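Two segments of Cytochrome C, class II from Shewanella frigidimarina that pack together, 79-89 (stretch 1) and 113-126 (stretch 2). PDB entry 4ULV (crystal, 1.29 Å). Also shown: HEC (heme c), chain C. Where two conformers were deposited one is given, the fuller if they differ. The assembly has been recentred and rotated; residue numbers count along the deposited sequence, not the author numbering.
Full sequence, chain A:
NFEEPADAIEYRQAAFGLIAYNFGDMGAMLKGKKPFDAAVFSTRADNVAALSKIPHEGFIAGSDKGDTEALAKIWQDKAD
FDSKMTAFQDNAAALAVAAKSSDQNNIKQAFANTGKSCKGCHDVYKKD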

# COMPACT_ATOMS: atom_id res chain seq x y z
N ALA A 79 20.64 -2.83 -12.00
CA ALA A 79 20.47 -1.52 -12.66
C ALA A 79 19.27 -1.49 -13.57
O ALA A 79 18.45 -0.56 -13.55
CB ALA A 79 21.74 -1.12 -13.35
N ASP A 80 19.16 -2.52 -14.41
CA ASP A 80 18.02 -2.57 -15.31
C ASP A 80 16.71 -2.72 -14.55
O ASP A 80 15.73 -2.07 -14.87
CB ASP A 80 18.15 -3.67 -16.38
CG ASP A 80 16.99 -3.68 -17.35
OD1 ASP A 80 16.82 -2.69 -18.14
OD2 ASP A 80 16.24 -4.66 -17.28
N PHE A 81 16.70 -3.61 -13.53
CA PHE A 81 15.54 -3.75 -12.70
C PHE A 81 15.07 -2.41 -12.08
O PHE A 81 13.87 -2.11 -12.05
CB PHE A 81 15.81 -4.80 -11.58
CG PHE A 81 14.62 -5.08 -10.72
CD1 PHE A 81 13.68 -6.00 -11.11
CD2 PHE A 81 14.48 -4.48 -9.45
CE1 PHE A 81 12.61 -6.32 -10.33
CE2 PHE A 81 13.41 -4.82 -8.64
CZ PHE A 81 12.47 -5.75 -9.05
N ASP A 82 16.05 -1.71 -11.52
CA ASP A 82 15.78 -0.43 -10.85
C ASP A 82 15.32 0.65 -11.87
O ASP A 82 14.46 1.43 -11.54
CB ASP A 82 17.02 0.07 -10.09
CG ASP A 82 17.35 -0.79 -8.90
OD1 ASP A 82 16.52 -1.65 -8.48
OD2 ASP A 82 18.47 -0.56 -8.33
N SER A 83 15.85 0.61 -13.11
CA SER A 83 15.38 1.51 -14.16
C SER A 83 13.92 1.22 -14.48
O SER A 83 13.10 2.11 -14.51
CB SER A 83 16.28 1.33 -15.36
OG SER A 83 15.80 2.08 -16.48
N LYS A 84 13.59 -0.08 -14.65
CA LYS A 84 12.18 -0.46 -14.88
C LYS A 84 11.28 -0.04 -13.70
O LYS A 84 10.15 0.42 -13.86
CB LYS A 84 12.02 -1.98 -15.13
CG LYS A 84 12.53 -2.42 -16.45
CD LYS A 84 12.18 -3.92 -16.70
CE LYS A 84 12.79 -4.56 -17.94
NZ LYS A 84 12.67 -3.72 -19.14
N MET A 85 11.76 -0.29 -12.48
CA MET A 85 10.94 0.07 -11.32
C MET A 85 10.68 1.57 -11.21
O MET A 85 9.55 1.96 -10.93
CB MET A 85 11.55 -0.49 -10.05
CG MET A 85 10.65 -0.33 -8.82
SD MET A 85 9.24 -1.42 -8.85
CE MET A 85 9.95 -3.06 -8.50
N THR A 86 11.73 2.37 -11.39
CA THR A 86 11.52 3.82 -11.38
C THR A 86 10.66 4.33 -12.51
O THR A 86 9.82 5.22 -12.32
CB THR A 86 12.84 4.57 -11.29
OG1 THR A 86 13.70 4.28 -12.37
CG2 THR A 86 13.58 4.26 -10.08
N ALA A 87 10.77 3.69 -13.67
CA ALA A 87 9.90 4.03 -14.76
C ALA A 87 8.47 3.69 -14.49
O ALA A 87 7.55 4.44 -14.82
CB ALA A 87 10.37 3.40 -16.04
N PHE A 88 8.28 2.56 -13.74
CA PHE A 88 6.93 2.23 -13.32
C PHE A 88 6.36 3.29 -12.36
O PHE A 88 5.21 3.70 -12.46
CB PHE A 88 6.93 0.79 -12.70
CG PHE A 88 5.69 0.43 -11.94
CD1 PHE A 88 4.43 0.60 -12.47
CD2 PHE A 88 5.80 -0.24 -10.69
CE1 PHE A 88 3.29 0.21 -11.80
CE2 PHE A 88 4.65 -0.60 -10.01
CZ PHE A 88 3.40 -0.42 -10.53
N GLN A 89 7.16 3.67 -11.36
CA GLN A 89 6.71 4.72 -10.43
C GLN A 89 6.34 5.96 -11.23
O GLN A 89 5.32 6.58 -10.94
CB GLN A 89 7.81 5.03 -9.39
CG GLN A 89 8.11 3.85 -8.43
CD GLN A 89 9.28 4.08 -7.47
OE1 GLN A 89 9.83 5.20 -7.39
NE2 GLN A 89 9.62 3.05 -6.71
N ASN A 113 0.21 2.41 -20.96
CA ASN A 113 1.61 2.64 -20.72
C ASN A 113 1.99 1.95 -19.37
O ASN A 113 3.08 1.35 -19.25
CB ASN A 113 1.90 4.13 -20.57
CG ASN A 113 1.85 4.89 -21.90
OD1 ASN A 113 1.87 4.29 -23.00
ND2 ASN A 113 1.82 6.20 -21.82
N THR A 114 1.13 2.10 -18.37
CA THR A 114 1.42 1.48 -17.07
C THR A 114 1.38 -0.06 -17.21
O THR A 114 2.29 -0.77 -16.70
CB THR A 114 0.43 2.00 -16.07
OG1 THR A 114 0.57 3.45 -15.95
CG2 THR A 114 0.66 1.41 -14.71
N GLY A 115 0.37 -0.61 -17.90
CA GLY A 115 0.27 -2.03 -18.13
C GLY A 115 1.49 -2.59 -18.79
O GLY A 115 1.94 -3.71 -18.44
N LYS A 116 2.01 -1.88 -19.78
CA LYS A 116 3.23 -2.35 -20.46
C LYS A 116 4.40 -2.47 -19.55
O LYS A 116 5.23 -3.39 -19.75
CB LYS A 116 3.59 -1.35 -21.57
CG LYS A 116 4.81 -1.71 -22.44
CD LYS A 116 4.96 -0.79 -23.70
CE LYS A 116 6.22 -1.10 -24.49
NZ LYS A 116 7.47 -0.61 -23.86
N SER A 117 4.49 -1.60 -18.53
CA SER A 117 5.60 -1.73 -17.61
C SER A 117 5.46 -2.93 -16.71
O SER A 117 6.48 -3.54 -16.42
CB SER A 117 5.80 -0.49 -16.77
OG SER A 117 4.66 -0.26 -15.97
N CYS A 118 4.25 -3.26 -16.30
CA CYS A 118 4.05 -4.51 -15.55
C CYS A 118 4.55 -5.69 -16.35
O CYS A 118 5.38 -6.48 -15.87
CB CYS A 118 2.58 -4.78 -15.20
SG CYS A 118 1.47 -3.45 -14.75
N LYS A 119 4.05 -5.78 -17.58
CA LYS A 119 4.42 -6.89 -18.42
C LYS A 119 5.89 -6.92 -18.73
O LYS A 119 6.54 -7.98 -18.73
CB LYS A 119 3.63 -6.83 -19.73
CG LYS A 119 3.93 -8.01 -20.67
CD LYS A 119 3.14 -7.89 -21.98
CE LYS A 119 3.38 -9.01 -23.02
NZ LYS A 119 4.48 -9.94 -22.75
N GLY A 120 6.47 -5.77 -19.06
CA GLY A 120 7.87 -5.67 -19.41
C GLY A 120 8.78 -6.16 -18.31
O GLY A 120 9.84 -6.70 -18.58
N CYS A 121 8.44 -5.82 -17.05
CA CYS A 121 9.17 -6.34 -15.97
C CYS A 121 8.98 -7.79 -15.71
O CYS A 121 9.97 -8.55 -15.53
CB CYS A 121 8.93 -5.49 -14.72
SG CYS A 121 10.09 -5.99 -13.40
N HIS A 122 7.73 -8.23 -15.70
CA HIS A 122 7.46 -9.65 -15.47
C HIS A 122 8.14 -10.54 -16.52
O HIS A 122 8.67 -11.62 -16.18
CB HIS A 122 5.99 -9.91 -15.45
CG HIS A 122 5.25 -9.25 -14.34
ND1 HIS A 122 3.88 -9.26 -14.26
CD2 HIS A 122 5.69 -8.62 -13.21
CE1 HIS A 122 3.51 -8.68 -13.12
NE2 HIS A 122 4.59 -8.30 -12.47
N ASP A 123 8.16 -10.06 -17.76
CA ASP A 123 8.73 -10.90 -18.84
C ASP A 123 10.17 -11.22 -18.56
O ASP A 123 10.64 -12.34 -18.84
CB ASP A 123 8.62 -10.13 -20.17
CG ASP A 123 7.26 -10.23 -20.78
OD1 ASP A 123 6.42 -11.02 -20.32
OD2 ASP A 123 7.04 -9.45 -21.74
N VAL A 124 10.91 -10.28 -17.95
CA VAL A 124 12.35 -10.44 -17.72
C VAL A 124 12.66 -11.03 -16.34
O VAL A 124 13.63 -11.80 -16.22
CB VAL A 124 13.11 -9.11 -17.98
CG1 VAL A 124 14.58 -9.27 -17.79
CG2 VAL A 124 12.80 -8.61 -19.36
N TYR A 125 11.90 -10.63 -15.29
CA TYR A 125 12.31 -10.82 -13.91
C TYR A 125 11.40 -11.65 -13.06
O TYR A 125 11.74 -11.87 -11.87
CB TYR A 125 12.52 -9.44 -13.30
CG TYR A 125 13.66 -8.70 -13.90
CD1 TYR A 125 14.95 -9.14 -13.82
CD2 TYR A 125 13.45 -7.49 -14.59
CE1 TYR A 125 15.99 -8.47 -14.38
CE2 TYR A 125 14.49 -6.82 -15.16
CZ TYR A 125 15.77 -7.30 -15.11
OH TYR A 125 16.84 -6.67 -15.68
N LYS A 126 10.32 -12.19 -13.58
CA LYS A 126 9.35 -12.98 -12.81
C LYS A 126 9.19 -14.30 -13.48
O LYS A 126 9.14 -14.43 -14.69
CB LYS A 126 7.98 -12.29 -12.67
CG LYS A 126 7.02 -12.87 -11.68
CD LYS A 126 5.71 -12.13 -11.63
CE LYS A 126 4.62 -12.70 -10.76
NZ LYS A 126 4.06 -13.96 -11.32
FE HEC C . 4.63 -7.27 -10.56
CHA HEC C . 4.74 -10.04 -8.54
CHB HEC C . 1.27 -7.29 -10.37
CHC HEC C . 4.56 -4.19 -11.99
CHD HEC C . 8.03 -7.22 -10.65
NA HEC C . 3.25 -8.48 -9.57
C1A HEC C . 3.45 -9.58 -8.82
C2A HEC C . 2.24 -10.14 -8.38
C3A HEC C . 1.26 -9.35 -8.90
C4A HEC C . 1.91 -8.31 -9.63
CMA HEC C . -0.21 -9.55 -8.76
CAA HEC C . 2.10 -11.39 -7.51
CBA HEC C . 2.13 -11.00 -6.02
CGA HEC C . 1.90 -12.19 -5.09
O1A HEC C . 2.82 -12.99 -4.93
O2A HEC C . 0.81 -12.27 -4.51
NB HEC C . 3.16 -5.89 -11.01
C1B HEC C . 1.82 -6.10 -10.98
C2B HEC C . 1.07 -5.13 -11.65
C3B HEC C . 2.04 -4.27 -12.09
C4B HEC C . 3.30 -4.73 -11.71
CMB HEC C . -0.39 -5.11 -11.90
CAB HEC C . 1.89 -2.99 -12.90
CBB HEC C . 0.69 -2.14 -12.53
NC HEC C . 6.06 -5.86 -11.17
C1C HEC C . 5.85 -4.65 -11.83
C2C HEC C . 7.07 -4.06 -12.20
C3C HEC C . 8.09 -4.93 -11.80
C4C HEC C . 7.39 -6.03 -11.17
CMC HEC C . 7.17 -2.73 -12.94
CAC HEC C . 9.57 -4.84 -11.98
CBC HEC C . 10.23 -3.50 -12.10
ND HEC C . 6.14 -8.42 -9.70
C1D HEC C . 7.44 -8.33 -9.95
C2D HEC C . 8.18 -9.43 -9.42
C3D HEC C . 7.26 -10.17 -8.74
C4D HEC C . 6.00 -9.56 -8.98
CMD HEC C . 9.64 -9.66 -9.49
CAD HEC C . 7.53 -11.38 -7.90
CBD HEC C . 7.54 -11.08 -6.40
CGD HEC C . 7.81 -12.32 -5.53
O1D HEC C . 7.20 -13.39 -5.86
O2D HEC C . 8.66 -12.17 -4.64

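The most unusual feature of this contact is that a covalently attached heme forms part of it. Cys118 SG lies 2.0 Å from HEC CAB and Cys121 SG 1.9 Å from HEC CAC, both bonding distances, while His122 NE2 binds HEC FE at 2.2 Å. All three anchors belong to the second helix, yet the first helix also packs on the heme: HEC CBC lies over one face of the Phe81 ring and HEC CHC over one face of the Phe88 ring.

The backbones run nearly antiparallel, with an angle of 160° between their N-to-C directions and a closest axial approach of 9.7 Å. Two CA–CA pairs set the register, Lys84 with Cys121 at 6.7 Å and Phe88 with Ser117 at 6.0 Å. The two stretches bury 428 Å² between them, both sides summed.

One hydrogen bond crosses the interface: Tyr125 OH donates to Asp80 OD2 at 2.6 Å, a short bond to a carboxylate acceptor. The same tyrosine presents a ring face to the edge of Phe81. Their planes stand at 88° with centroids 5.4 Å apart, and Phe81 CD1 comes within 3.8 Å of Tyr125 CD2. Cys121 SG approaches this phenylalanine obliquely, 4.0 Å from Phe81 CE1.

Lys84 acts as a knob among Gly120, Cys121, Val124 and Tyr125. Its closest contacts are made by aliphatic carbons, with Lys84 CD 3.9 Å from Cys121 CA and Lys84 CE 4.0 Å from Tyr125 CE2. Gly120 contributes backbone here, its O atom lying 3.7 Å from Lys84 CE.

Farther along, Thr114 CG2 meets the edge of Phe88, 4.1 Å from Phe88 CE1. Ser117 OG lies 3.6 Å from Phe88 CD1, a van der Waals contact; its hydroxyl donates within its own helix to Thr114 O at 2.5 Å.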